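Putative short-chain oxidoreductase (Thermus thermophilus, PDB 2YUT) binds NADP in a Rossmann fold of the short-chain dehydrogenase/reductase family and probably acts as an oxidoreductase. Local coordinates at residues F16-K21 against R40-R45; E56-L61 against L105-F110; V117-Y122 against V162-V167. All blocks are in the same frame, centred on the assembly; numbering follows the deposited sequence.

Interaction 1: F16-K21 against R40-R45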
loop_
_atom_site.group_PDB
_atom_site.type_symbol
_atom_site.label_atom_id
_atom_site.label_comp_id
_atom_site.label_asym_id
_atom_site.label_seq_id
_atom_site.Cartn_x
_atom_site.Cartn_y
_atom_site.Cartn_z
ATOM N N PHE A 16 15.368 20.009 5.962
ATOM C CA PHE A 16 15.008 19.802 7.358
ATOM C C PHE A 16 16.259 19.824 8.230
ATOM O O PHE A 16 16.244 20.391 9.320
ATOM C CB PHE A 16 14.294 18.461 7.543
ATOM C CG PHE A 16 12.821 18.515 7.260
ATOM C CD1 PHE A 16 11.953 19.137 8.152
ATOM C CD2 PHE A 16 12.299 17.951 6.099
ATOM C CE1 PHE A 16 10.580 19.194 7.895
ATOM C CE2 PHE A 16 10.928 18.003 5.832
ATOM C CZ PHE A 16 10.069 18.625 6.733
ATOM N N ALA A 17 17.337 19.208 7.747
ATOM C CA ALA A 17 18.587 19.157 8.501
ATOM C C ALA A 17 19.145 20.553 8.776
ATOM O O ALA A 17 19.539 20.855 9.902
ATOM C CB ALA A 17 19.621 18.318 7.758
ATOM N N ARG A 18 19.174 21.399 7.749
ATOM C CA ARG A 18 19.690 22.754 7.910
ATOM C C ARG A 18 18.753 23.604 8.760
ATOM O O ARG A 18 19.207 24.465 9.501
ATOM C CB ARG A 18 19.906 23.411 6.544
ATOM C CG ARG A 18 21.000 22.727 5.735
ATOM C CD ARG A 18 21.301 23.436 4.430
ATOM N NE ARG A 18 22.474 22.849 3.792
ATOM C CZ ARG A 18 22.437 21.850 2.915
ATOM N NH1 ARG A 18 21.276 21.319 2.550
ATOM N NH2 ARG A 18 23.568 21.367 2.419
ATOM N N ALA A 19 17.450 23.347 8.664
ATOM C CA ALA A 19 16.469 24.102 9.436
ATOM C C ALA A 19 16.474 23.724 10.913
ATOM O O ALA A 19 16.030 24.503 11.757
ATOM C CB ALA A 19 15.067 23.887 8.861
ATOM N N LEU A 20 16.988 22.539 11.229
ATOM C CA LEU A 20 17.003 22.062 12.610
ATOM C C LEU A 20 18.398 21.883 13.205
ATOM O O LEU A 20 18.547 21.276 14.267
ATOM C CB LEU A 20 16.243 20.728 12.682
ATOM C CG LEU A 20 14.753 20.784 12.309
ATOM C CD1 LEU A 20 14.232 19.396 11.944
ATOM C CD2 LEU A 20 13.969 21.368 13.479
ATOM N N LYS A 21 19.415 22.422 12.542
ATOM C CA LYS A 21 20.789 22.267 13.015
ATOM C C LYS A 21 21.084 22.690 14.460
ATOM O O LYS A 21 22.073 22.254 15.046
ATOM C CB LYS A 21 21.762 22.964 12.059
ATOM C CG LYS A 21 21.570 24.457 11.914
ATOM C CD LYS A 21 22.770 25.078 11.203
ATOM C CE LYS A 21 24.065 24.780 11.954
ATOM N NZ LYS A 21 25.262 25.426 11.342
ATOM N N ARG A 40 28.465 16.980 9.068
ATOM C CA ARG A 40 29.569 17.812 9.535
ATOM C C ARG A 40 29.199 19.290 9.416
ATOM O O ARG A 40 29.442 20.079 10.326
ATOM C CB ARG A 40 30.828 17.540 8.708
ATOM C CG ARG A 40 32.026 18.390 9.104
ATOM C CD ARG A 40 33.150 18.249 8.087
ATOM N NE ARG A 40 34.265 19.149 8.370
ATOM C CZ ARG A 40 35.273 19.371 7.534
ATOM N NH1 ARG A 40 36.248 20.206 7.874
ATOM N NH2 ARG A 40 35.306 18.765 6.353
ATOM N N GLU A 41 28.612 19.652 8.282
ATOM C CA GLU A 41 28.199 21.026 8.031
ATOM C C GLU A 41 27.229 21.538 9.092
ATOM O O GLU A 41 27.326 22.684 9.521
ATOM C CB GLU A 41 27.530 21.132 6.660
ATOM C CG GLU A 41 26.989 22.521 6.332
ATOM C CD GLU A 41 25.984 22.496 5.194
ATOM O OE1 GLU A 41 26.252 21.805 4.187
ATOM O OE2 GLU A 41 24.930 23.166 5.304
ATOM N N VAL A 42 26.291 20.694 9.512
ATOM C CA VAL A 42 25.313 21.117 10.505
ATOM C C VAL A 42 25.591 20.638 11.928
ATOM O O VAL A 42 24.760 20.817 12.811
ATOM C CB VAL A 42 23.893 20.684 10.097
ATOM C CG1 VAL A 42 23.548 21.299 8.757
ATOM C CG2 VAL A 42 23.797 19.162 10.026
ATOM N N GLY A 43 26.757 20.037 12.150
ATOM C CA GLY A 43 27.096 19.575 13.483
ATOM C C GLY A 43 26.258 18.410 13.980
ATOM O O GLY A 43 26.021 18.276 15.183
ATOM N N ALA A 44 25.811 17.561 13.059
ATOM C CA ALA A 44 25.000 16.404 13.422
ATOM C C ALA A 44 25.801 15.107 13.398
ATOM O O ALA A 44 26.982 15.083 13.042
ATOM C CB ALA A 44 23.809 16.286 12.475
ATOM N N ARG A 45 25.146 14.021 13.790
ATOM C CA ARG A 45 25.778 12.711 13.771
ATOM C C ARG A 45 25.321 11.989 12.508
ATOM O O ARG A 45 24.134 12.000 12.189
ATOM C CB ARG A 45 25.379 11.919 15.013
ATOM C CG ARG A 45 26.207 12.256 16.228
ATOM C CD ARG A 45 25.755 11.451 17.410
ATOM N NE ARG A 45 24.538 12.000 17.993
ATOM C CZ ARG A 45 23.747 11.322 18.815
ATOM N NH1 ARG A 45 24.051 10.071 19.133
ATOM N NH2 ARG A 45 22.667 11.899 19.330
HETATM O O HOH W 1 23.174 20.003 14.518
#
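Arg18 and Glu41 carry the polar part of this contact, a salt bridge between exposed side chains that bridges the last turns of two helices. The guanidinium meets the carboxylate side-on: NE of Arg18 gives its hydrogen to OE2 of Glu41 at 2.9 Å, and NH2 of Arg18 reaches OE1 of Glu41 at 3.2 Å. Each oxygen accepts on its syn lone pair, yet the two planes are turned 36° apart, so both acceptors lie somewhat out of the guanidinium plane. The two side chains cross at about a right angle. CG of Glu41 stands anti to its backbone N (chi1 177°), and the chain runs on extended from there to put the carboxylate at Arg18. Long, flexible residues suit such a place, since they can span the space between helix ends while their charged ends remain at the exposed surface.

Apolar packing lies beneath the ion pair. Val42 is buried, and its CB sits 3.7 Å from CB of Lys21, while CG1 of Val42 comes to 4.2 Å from both CG of Arg18 and the carbonyl O of Ala17. A short branched residue fills this spot compactly, and the small side chain of Ala17 is consistent with the close approach; Ala17 also packs on Leu27 of strand 24-28 and on Leu38.

Backbone features complete the join. Helix 32-42 ends in a Schellman motif at Gly43, whose positive phi (68°) is readily adopted by a residue without a side chain. A water lies close to the carbonyl oxygens of both Lys21 and Val42.

Helix 11-19 starts at the NADP-binding Gly11, and strand 24-28 links it to helix 32-42. The contact therefore joins neighbouring helices of successive beta-alpha units, as is typical of the nucleotide-binding Rossmann fold.

Interaction 2: E56-L61 against L105-F110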
loop_
_atom_site.group_PDB
_atom_site.type_symbol
_atom_site.label_atom_id
_atom_site.label_comp_id
_atom_site.label_asym_id
_atom_site.label_seq_id
_atom_site.Cartn_x
_atom_site.Cartn_y
_atom_site.Cartn_z
ATOM N N GLU A 56 19.202 -3.164 9.802
ATOM C CA GLU A 56 19.916 -1.895 9.764
ATOM C C GLU A 56 19.048 -0.807 10.384
ATOM O O GLU A 56 19.547 0.070 11.094
ATOM C CB GLU A 56 20.285 -1.523 8.327
ATOM C CG GLU A 56 21.390 -2.386 7.743
ATOM C CD GLU A 56 21.919 -1.833 6.440
ATOM O OE1 GLU A 56 22.370 -0.670 6.433
ATOM O OE2 GLU A 56 21.882 -2.555 5.425
ATOM N N ALA A 57 17.746 -0.865 10.124
ATOM C CA ALA A 57 16.833 0.119 10.692
ATOM C C ALA A 57 16.857 -0.018 12.211
ATOM O O ALA A 57 16.947 0.975 12.933
ATOM C CB ALA A 57 15.414 -0.099 10.164
ATOM N N LYS A 58 16.789 -1.258 12.687
ATOM C CA LYS A 58 16.805 -1.538 14.119
ATOM C C LYS A 58 18.068 -1.032 14.809
ATOM O O LYS A 58 18.002 -0.459 15.898
ATOM C CB LYS A 58 16.673 -3.040 14.369
ATOM C CG LYS A 58 16.809 -3.422 15.833
ATOM C CD LYS A 58 16.645 -4.917 16.050
ATOM C CE LYS A 58 16.803 -5.260 17.524
ATOM N NZ LYS A 58 16.570 -6.702 17.798
ATOM N N ALA A 59 19.221 -1.258 14.187
ATOM C CA ALA A 59 20.482 -0.810 14.767
ATOM C C ALA A 59 20.562 0.723 14.788
ATOM O O ALA A 59 21.154 1.298 15.697
ATOM C CB ALA A 59 21.655 -1.388 13.983
ATOM N N LEU A 60 19.978 1.375 13.783
ATOM C CA LEU A 60 19.986 2.836 13.716
ATOM C C LEU A 60 19.177 3.427 14.866
ATOM O O LEU A 60 19.658 4.307 15.583
ATOM C CB LEU A 60 19.392 3.328 12.389
ATOM C CG LEU A 60 19.030 4.820 12.320
ATOM C CD1 LEU A 60 20.296 5.663 12.454
ATOM C CD2 LEU A 60 18.308 5.131 11.003
ATOM N N LEU A 61 17.948 2.940 15.034
ATOM C CA LEU A 61 17.066 3.432 16.088
ATOM C C LEU A 61 17.541 3.125 17.507
ATOM O O LEU A 61 17.338 3.933 18.414
ATOM C CB LEU A 61 15.640 2.899 15.890
ATOM C CG LEU A 61 14.759 3.638 14.871
ATOM C CD1 LEU A 61 14.692 5.120 15.236
ATOM C CD2 LEU A 61 15.317 3.478 13.469
ATOM N N LEU A 105 9.480 2.898 12.371
ATOM C CA LEU A 105 8.446 3.104 13.375
ATOM C C LEU A 105 8.390 1.991 14.419
ATOM O O LEU A 105 8.058 2.231 15.579
ATOM C CB LEU A 105 7.081 3.245 12.693
ATOM C CG LEU A 105 5.901 3.603 13.598
ATOM C CD1 LEU A 105 6.205 4.900 14.350
ATOM C CD2 LEU A 105 4.638 3.750 12.761
ATOM N N LYS A 106 8.716 0.774 14.010
ATOM C CA LYS A 106 8.684 -0.351 14.929
ATOM C C LYS A 106 9.804 -0.327 15.964
ATOM O O LYS A 106 9.580 -0.641 17.129
ATOM C CB LYS A 106 8.766 -1.669 14.153
ATOM C CG LYS A 106 8.881 -2.906 15.048
ATOM C CD LYS A 106 9.015 -4.187 14.226
ATOM C CE LYS A 106 9.104 -5.417 15.121
ATOM N NZ LYS A 106 9.364 -6.657 14.339
ATOM N N HIS A 107 11.007 0.041 15.535
ATOM C CA HIS A 107 12.161 0.053 16.427
ATOM C C HIS A 107 12.535 1.392 17.058
ATOM O O HIS A 107 13.424 1.455 17.904
ATOM C CB HIS A 107 13.363 -0.507 15.672
ATOM C CG HIS A 107 13.149 -1.899 15.171
ATOM N ND1 HIS A 107 13.188 -3.000 15.999
ATOM C CD2 HIS A 107 12.848 -2.368 13.937
ATOM C CE1 HIS A 107 12.922 -4.087 15.297
ATOM N NE2 HIS A 107 12.711 -3.730 14.043
ATOM N N ALA A 108 11.858 2.460 16.662
ATOM C CA ALA A 108 12.175 3.775 17.207
ATOM C C ALA A 108 11.910 3.920 18.707
ATOM O O ALA A 108 10.941 3.383 19.247
ATOM C CB ALA A 108 11.404 4.848 16.445
ATOM N N ARG A 109 12.795 4.639 19.381
ATOM C CA ARG A 109 12.624 4.918 20.802
ATOM C C ARG A 109 12.081 6.344 20.824
ATOM O O ARG A 109 12.648 7.227 20.183
ATOM C CB ARG A 109 13.963 4.878 21.535
ATOM C CG ARG A 109 14.398 3.507 22.015
ATOM C CD ARG A 109 14.607 2.529 20.881
ATOM N NE ARG A 109 15.348 1.358 21.341
ATOM C CZ ARG A 109 15.403 0.202 20.692
ATOM N NH1 ARG A 109 14.756 0.049 19.545
ATOM N NH2 ARG A 109 16.108 -0.803 21.193
ATOM N N PHE A 110 10.989 6.570 21.547
ATOM C CA PHE A 110 10.382 7.896 21.613
ATOM C C PHE A 110 10.230 8.439 23.023
ATOM O O PHE A 110 9.996 7.689 23.966
ATOM C CB PHE A 110 8.981 7.878 20.991
ATOM C CG PHE A 110 8.965 7.712 19.498
ATOM C CD1 PHE A 110 9.459 8.711 18.667
ATOM C CD2 PHE A 110 8.415 6.568 18.922
ATOM C CE1 PHE A 110 9.403 8.578 17.280
ATOM C CE2 PHE A 110 8.353 6.422 17.534
ATOM C CZ PHE A 110 8.847 7.429 16.711
HETATM O O HOH W 2 15.404 5.764 18.332
#
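The backbones of helix 54-64 and the end of helix 89-107 come together at Lys58 with His107 and at Leu61 with Ala108, where CA of Leu61 is 5.0 Å from CA of Ala108. The aliphatic part of Lys58 lies across one face of the His107 imidazole: its CB stands 3.8 Å from the ring centroid and only 7° off the normal, a CH-pi contact. CG of Lys106 covers the opposite face. In Lys58, chi1 (175°) sets CG anti to the backbone N, close to ND1 of His107; the further torsions, all extended, carry CD past CE1. NE2 of His107 is hydrogen-bonded to Glu54, which would fix the ring's rotation.

Leu61 packs tightly where helix 89-107 gives way to loop at Ala108, its CD1 3.5 Å from CB of Ala108; the single methyl of Ala108 suits so close an approach. NH2 of Arg109 forms a salt bridge with Glu62. A water joins O of Leu61 to N of Arg109.

The contact thus joins two helices of the Rossmann fold. No direct hydrogen bond links the two segments, so direct contact is mainly carbon packing, while Glu54, Glu62 and the water secure the polar groups around it.

Interaction 3: V117-Y122 against V162-V167. With NAP (NADP nicotinamide-adenine-dinucleotide phosphate), chain B.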
loop_
_atom_site.group_PDB
_atom_site.type_symbol
_atom_site.label_atom_id
_atom_site.label_comp_id
_atom_site.label_asym_id
_atom_site.label_seq_id
_atom_site.Cartn_x
_atom_site.Cartn_y
_atom_site.Cartn_z
ATOM N N VAL A 117 7.010 12.334 11.832
ATOM C CA VAL A 117 6.499 12.846 10.571
ATOM C C VAL A 117 6.799 11.957 9.374
ATOM O O VAL A 117 7.933 11.524 9.175
ATOM C CB VAL A 117 7.080 14.261 10.302
ATOM C CG1 VAL A 117 6.454 14.865 9.063
ATOM C CG2 VAL A 117 6.860 15.153 11.523
ATOM N N PHE A 118 5.769 11.707 8.573
ATOM C CA PHE A 118 5.888 10.873 7.382
ATOM C C PHE A 118 5.255 11.629 6.227
ATOM O O PHE A 118 4.449 12.536 6.438
ATOM C CB PHE A 118 5.177 9.536 7.610
ATOM C CG PHE A 118 5.802 8.704 8.692
ATOM C CD1 PHE A 118 6.817 7.796 8.394
ATOM C CD2 PHE A 118 5.410 8.861 10.020
ATOM C CE1 PHE A 118 7.436 7.057 9.398
ATOM C CE2 PHE A 118 6.020 8.130 11.035
ATOM C CZ PHE A 118 7.035 7.226 10.726
ATOM N N PHE A 119 5.610 11.250 5.006
ATOM C CA PHE A 119 5.095 11.931 3.830
ATOM C C PHE A 119 4.247 11.035 2.920
ATOM O O PHE A 119 4.719 10.018 2.408
ATOM C CB PHE A 119 6.279 12.527 3.059
ATOM C CG PHE A 119 7.098 13.498 3.878
ATOM C CD1 PHE A 119 6.769 14.856 3.911
ATOM C CD2 PHE A 119 8.153 13.045 4.667
ATOM C CE1 PHE A 119 7.479 15.747 4.722
ATOM C CE2 PHE A 119 8.872 13.927 5.485
ATOM C CZ PHE A 119 8.535 15.282 5.514
ATOM N N GLY A 120 2.988 11.421 2.735
ATOM C CA GLY A 120 2.096 10.662 1.880
ATOM C C GLY A 120 1.972 11.364 0.543
ATOM O O GLY A 120 2.976 11.788 -0.030
ATOM N N ALA A 121 0.747 11.499 0.044
ATOM C CA ALA A 121 0.527 12.166 -1.235
ATOM C C ALA A 121 -0.936 12.496 -1.468
ATOM O O ALA A 121 -1.823 11.806 -0.972
ATOM C CB ALA A 121 1.034 11.292 -2.373
ATOM N N TYR A 122 -1.178 13.566 -2.218
ATOM C CA TYR A 122 -2.537 13.961 -2.564
ATOM C C TYR A 122 -3.015 12.906 -3.558
ATOM O O TYR A 122 -2.447 12.768 -4.640
ATOM C CB TYR A 122 -2.541 15.343 -3.222
ATOM C CG TYR A 122 -2.341 16.484 -2.247
ATOM C CD1 TYR A 122 -3.306 16.780 -1.287
ATOM C CD2 TYR A 122 -1.184 17.267 -2.280
ATOM C CE1 TYR A 122 -3.133 17.820 -0.386
ATOM C CE2 TYR A 122 -0.999 18.315 -1.380
ATOM C CZ TYR A 122 -1.978 18.585 -0.437
ATOM O OH TYR A 122 -1.810 19.618 0.455
ATOM N N VAL A 162 2.046 14.109 6.374
ATOM C CA VAL A 162 2.183 15.302 5.551
ATOM C C VAL A 162 1.913 15.048 4.070
ATOM O O VAL A 162 2.418 14.086 3.488
ATOM C CB VAL A 162 3.608 15.904 5.668
ATOM C CG1 VAL A 162 3.728 17.124 4.762
ATOM C CG2 VAL A 162 3.916 16.265 7.120
ATOM N N ARG A 163 1.105 15.915 3.469
ATOM C CA ARG A 163 0.810 15.831 2.048
ATOM C C ARG A 163 1.379 17.089 1.408
ATOM O O ARG A 163 0.884 18.194 1.619
ATOM C CB ARG A 163 -0.696 15.730 1.800
ATOM C CG ARG A 163 -1.244 14.321 1.992
ATOM C CD ARG A 163 -2.748 14.270 1.755
ATOM N NE ARG A 163 -3.271 12.909 1.836
ATOM C CZ ARG A 163 -4.560 12.599 1.736
ATOM N NH1 ARG A 163 -5.460 13.557 1.554
ATOM N NH2 ARG A 163 -4.949 11.331 1.803
ATOM N N LEU A 164 2.443 16.908 0.638
ATOM C CA LEU A 164 3.109 18.018 -0.018
ATOM C C LEU A 164 2.800 18.074 -1.497
ATOM O O LEU A 164 2.550 17.051 -2.129
ATOM C CB LEU A 164 4.632 17.888 0.129
ATOM C CG LEU A 164 5.290 17.992 1.508
ATOM C CD1 LEU A 164 6.741 17.556 1.410
ATOM C CD2 LEU A 164 5.193 19.412 2.019
ATOM N N PRO A 165 2.788 19.287 -2.067
ATOM C CA PRO A 165 2.524 19.426 -3.500
ATOM C C PRO A 165 3.887 19.094 -4.118
ATOM O O PRO A 165 4.800 18.685 -3.397
ATOM C CB PRO A 165 2.162 20.898 -3.637
ATOM C CG PRO A 165 3.038 21.538 -2.592
ATOM C CD PRO A 165 2.877 20.604 -1.412
ATOM N N ALA A 166 4.054 19.258 -5.421
ATOM C CA ALA A 166 5.353 18.945 -6.014
ATOM C C ALA A 166 6.455 19.814 -5.386
ATOM O O ALA A 166 6.241 20.996 -5.101
ATOM C CB ALA A 166 5.312 19.154 -7.520
ATOM N N VAL A 167 7.620 19.211 -5.165
ATOM C CA VAL A 167 8.774 19.895 -4.580
ATOM C C VAL A 167 9.968 19.605 -5.489
ATOM O O VAL A 167 10.166 18.467 -5.916
ATOM C CB VAL A 167 9.071 19.369 -3.151
ATOM C CG1 VAL A 167 10.222 20.146 -2.526
ATOM C CG2 VAL A 167 7.828 19.490 -2.285
HETATM P PA NAP B . 14.773 12.596 -2.723
HETATM O O1A NAP B . 14.997 11.556 -3.931
HETATM O O2A NAP B . 15.437 13.899 -2.952
HETATM O O5B NAP B . 15.328 11.859 -1.406
HETATM C C5B NAP B . 14.925 10.521 -1.106
HETATM C C4B NAP B . 15.604 10.042 0.177
HETATM O O4B NAP B . 15.155 8.702 0.447
HETATM C C3B NAP B . 17.122 9.974 -0.019
HETATM O O3B NAP B . 17.785 10.437 1.161
HETATM C C2B NAP B . 17.362 8.476 -0.196
HETATM O O2B NAP B . 18.662 8.141 0.295
HETATM C C1B NAP B . 16.331 7.965 0.810
HETATM N N9A NAP B . 16.119 6.512 0.635
HETATM C C8A NAP B . 15.599 5.925 -0.442
HETATM N N7A NAP B . 15.588 4.606 -0.267
HETATM C C5A NAP B . 16.104 4.350 0.931
HETATM C C6A NAP B . 16.366 3.185 1.642
HETATM N N6A NAP B . 16.067 1.998 1.123
HETATM N N1A NAP B . 16.928 3.280 2.856
HETATM C C2A NAP B . 17.230 4.456 3.377
HETATM N N3A NAP B . 16.997 5.584 2.729
HETATM C C4A NAP B . 16.440 5.564 1.510
HETATM O O3 NAP B . 13.174 12.699 -2.548
HETATM P PN NAP B . 12.453 13.909 -1.767
HETATM O O1N NAP B . 11.855 14.837 -2.755
HETATM O O2N NAP B . 13.362 14.463 -0.738
HETATM O O5D NAP B . 11.227 13.174 -1.027
HETATM C C5D NAP B . 11.238 12.974 0.389
HETATM C C4D NAP B . 9.907 12.393 0.877
HETATM O O4D NAP B . 8.875 13.318 0.481
HETATM C C3D NAP B . 9.595 11.075 0.165
HETATM O O3D NAP B . 8.719 10.261 0.949
HETATM C C2D NAP B . 8.867 11.576 -1.080
HETATM O O2D NAP B . 8.039 10.557 -1.646
HETATM C C1D NAP B . 7.983 12.626 -0.410
HETATM N N1N NAP B . 7.328 13.537 -1.377
HETATM C C2N NAP B . 8.097 14.229 -2.321
HETATM C C3N NAP B . 7.476 15.080 -3.228
HETATM C C7N NAP B . 8.315 15.843 -4.256
HETATM O O7N NAP B . 7.781 16.456 -5.179
HETATM N N7N NAP B . 9.630 15.775 -4.069
HETATM C C4N NAP B . 6.096 15.241 -3.199
HETATM C C5N NAP B . 5.328 14.556 -2.263
HETATM C C6N NAP B . 5.938 13.704 -1.351
HETATM P P2B NAP B . 19.959 8.130 -0.661
HETATM O O1X NAP B . 19.827 9.376 -1.672
HETATM O O2X NAP B . 21.197 8.459 0.316
HETATM O O3X NAP B . 20.125 6.843 -1.372
HETATM O O HOH W 3 3.772 14.184 1.127
HETATM O O HOH W 4 1.370 14.684 -3.555
#
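Phe119 and Val162 lie side by side and point the same way from a parallel bridge, CD1 of the ring 3.8 Å from CB of the valine. Leu164 crosses the same ring obliquely, its CD1 3.7 Å from CD1 of Phe119, while CB of Phe119 touches O4D of the NADP ribose. Beside them CG1 of Val117 presses on CG2 of Val162 at 3.5 Å. An alanine in place of Phe119 would probably open a gap beside Val162 and Leu164 and leave their methyl groups less firmly packed.

Tyr122, farther along the chain, meets Arg163: CB of Arg163 sits over one face of its ring, 14° off the normal and displaced toward the rim, and N of Pro165 lies at its edge. The guanidinium of Arg163 is held by a salt bridge with Glu142.

The backbones are joined as well: N of Val162 donates to O of Phe118 (2.9 Å) and N of Gly120 to O of Val162 (2.8 Å). One water ties O of Gly120, O of Val162 and N of Leu164 together.

Past the strand ends, N of Val167 donates to O7N of NADP at 2.8 Å. Apolar packing and backbone bonds are likely to hold the loops at the nicotinamide, whose carboxamide oxygen accepts from a main-chain amide.

Overall arrangement
The three contacts lie in one Rossmann domain but join different layers of it. Interaction 3 is the buried one: it pairs the strand ends of 114-119 and 158-162 and contributes part of the NADP pocket, at the nicotinamide end, so apolar side chains and backbone hydrogen bonds prevail. Interactions 1 and 2 are partly buried joins between helices; the first closes with a salt bridge directly across its segments, the second with carbon packing and a histidine ring and an arginine whose acidic partners, Glu54 and Glu62, lie outside them. Arg83 of the second subunit reaches interaction 2 alone. Interactions 1 and 3 meet where Phe16 packs on Phe119, connecting helix 11-19 to the sheet, whereas interactions 2 and 3 do not touch.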